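Local atomic coordinates of AMP-dependent synthetase and ligase (Xenorhabdus doucetiae, PDB entry 6QSR), a protein that probably serves as the ApeI dehydratase partner in a heterocomplex that takes part in biosynthesis of aryl polyene pigments by a type II polyketide synthase. Residues D46-Y51 against G113-C118. Numbering follows the deposited sequence.
Sequences DWVMHY and GKIKLC
M49 and I115 have the most surface buried where the central helix of a hotdog fold, 41-56, meets strand 109-118 of the antiparallel sheet wrapped round it. The axes of 46-51 and 113-118 approach to 11.1 Å with 50° between their directions, a spacing bridged by side chains alone; no hydrogen bond crosses. M49 does most of the reaching. Its CB leaves the helix at a slant to the strand, but the bend at chi2 (-63°) carries SD toward the sheet, and a second bend at chi3 turns the terminal methyl CE to L117. SD meets the branch methyl of I115, with CG2 4.0 Å away. The CB of I115 is directed toward the helix, and both branches are used: with chi1 at -70°, CG2 lies anti to the backbone N and serves M49, whereas the CG1 arm extends to V48, whose CG1 is 3.9 Å from I115 CD1. Strand alternation turns I115 and L117 to the helix, but not K116 between them. F62 of strand 61-70 touches both M49 and I115, F95 of strand 92-99 touches V48 and I115, and W77 of the FabA/FabZ-type partner chain packs on M49, placing this buried apolar cluster near the heterodimer interface. The side chains of M49 and L117 lie alongside one another, heading opposite ways, with M49 CE 3.7 Å from L117 CD2.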
# COMPACT_ATOMS: atom_id res chain seq x y z
N ASP A 46 -0.96 0.42 -7.59
CA ASP A 46 -2.16 0.91 -8.26
C ASP A 46 -1.89 1.25 -9.74
O ASP A 46 -2.63 0.82 -10.61
CB ASP A 46 -2.76 2.11 -7.50
CG ASP A 46 -4.18 2.44 -7.94
OD1 ASP A 46 -5.10 1.65 -7.67
OD2 ASP A 46 -4.38 3.52 -8.52
N TRP A 47 -0.81 1.97 -10.02
CA TRP A 47 -0.47 2.37 -11.39
C TRP A 47 0.02 1.20 -12.24
O TRP A 47 -0.34 1.10 -13.41
CB TRP A 47 0.57 3.50 -11.39
CG TRP A 47 0.17 4.69 -10.57
CD1 TRP A 47 -1.11 5.10 -10.27
CD2 TRP A 47 1.05 5.64 -9.96
NE1 TRP A 47 -1.07 6.23 -9.49
CE2 TRP A 47 0.24 6.59 -9.29
CE3 TRP A 47 2.44 5.78 -9.90
CZ2 TRP A 47 0.78 7.67 -8.57
CZ3 TRP A 47 2.98 6.85 -9.18
CH2 TRP A 47 2.15 7.78 -8.53
N VAL A 48 0.81 0.31 -11.66
CA VAL A 48 1.17 -0.95 -12.32
C VAL A 48 -0.09 -1.66 -12.81
O VAL A 48 -0.17 -2.05 -13.98
CB VAL A 48 2.04 -1.85 -11.41
CG1 VAL A 48 2.13 -3.27 -11.96
CG2 VAL A 48 3.44 -1.26 -11.29
N MET A 49 -1.08 -1.78 -11.95
CA MET A 49 -2.35 -2.41 -12.34
C MET A 49 -3.12 -1.64 -13.43
O MET A 49 -3.75 -2.27 -14.27
CB MET A 49 -3.23 -2.64 -11.12
CG MET A 49 -2.63 -3.62 -10.12
SD MET A 49 -2.39 -5.30 -10.73
CE MET A 49 -3.98 -5.59 -11.53
N HIS A 50 -3.07 -0.31 -13.40
CA HIS A 50 -3.73 0.52 -14.43
C HIS A 50 -3.13 0.31 -15.81
O HIS A 50 -3.86 0.09 -16.78
CB HIS A 50 -3.68 2.01 -14.08
CG HIS A 50 -4.10 2.91 -15.20
ND1 HIS A 50 -5.42 3.01 -15.62
CD2 HIS A 50 -3.39 3.72 -16.03
CE1 HIS A 50 -5.49 3.86 -16.63
NE2 HIS A 50 -4.28 4.30 -16.90
N TYR A 51 -1.81 0.39 -15.90
CA TYR A 51 -1.12 0.18 -17.17
C TYR A 51 -1.19 -1.28 -17.62
O TYR A 51 -1.31 -1.56 -18.82
CB TYR A 51 0.33 0.68 -17.10
CG TYR A 51 0.40 2.19 -17.06
CD1 TYR A 51 0.07 2.95 -18.19
CD2 TYR A 51 0.80 2.87 -15.91
CE1 TYR A 51 0.13 4.33 -18.17
CE2 TYR A 51 0.87 4.26 -15.88
CZ TYR A 51 0.53 4.99 -17.02
OH TYR A 51 0.59 6.36 -17.00
N GLY A 113 8.57 -5.61 -8.10
CA GLY A 113 7.71 -6.69 -7.62
C GLY A 113 7.14 -7.63 -8.65
O GLY A 113 7.36 -7.45 -9.85
N LYS A 114 6.43 -8.63 -8.13
CA LYS A 114 5.81 -9.70 -8.92
C LYS A 114 4.36 -9.87 -8.48
O LYS A 114 4.09 -10.16 -7.30
CB LYS A 114 6.54 -11.02 -8.69
CG LYS A 114 8.00 -11.03 -9.13
CD LYS A 114 8.77 -12.19 -8.54
CE LYS A 114 8.31 -13.53 -9.10
NZ LYS A 114 9.16 -14.64 -8.58
N ILE A 115 3.44 -9.68 -9.43
CA ILE A 115 1.99 -9.74 -9.19
C ILE A 115 1.42 -10.91 -10.01
O ILE A 115 1.81 -11.09 -11.15
CB ILE A 115 1.34 -8.40 -9.59
CG1 ILE A 115 1.75 -7.30 -8.60
CG2 ILE A 115 -0.19 -8.49 -9.67
CD1 ILE A 115 1.57 -5.88 -9.10
N LYS A 116 0.52 -11.70 -9.43
CA LYS A 116 -0.22 -12.69 -10.21
C LYS A 116 -1.59 -12.14 -10.59
O LYS A 116 -2.26 -11.49 -9.77
CB LYS A 116 -0.34 -14.02 -9.48
CG LYS A 116 0.99 -14.69 -9.21
CD LYS A 116 1.59 -15.37 -10.43
CE LYS A 116 1.18 -16.83 -10.56
NZ LYS A 116 2.32 -17.64 -11.08
N LEU A 117 -1.98 -12.36 -11.84
CA LEU A 117 -3.32 -12.02 -12.31
C LEU A 117 -4.10 -13.30 -12.57
O LEU A 117 -3.50 -14.36 -12.71
CB LEU A 117 -3.25 -11.17 -13.58
CG LEU A 117 -2.42 -9.89 -13.50
CD1 LEU A 117 -2.42 -9.16 -14.83
CD2 LEU A 117 -2.93 -8.99 -12.39
N CYS A 118 -5.42 -13.17 -12.61
CA CYS A 118 -6.34 -14.27 -12.92
C CYS A 118 -7.41 -13.75 -13.88
O CYS A 118 -7.64 -12.54 -13.96
CB CYS A 118 -6.98 -14.84 -11.64
SG CYS A 118 -7.98 -13.65 -10.71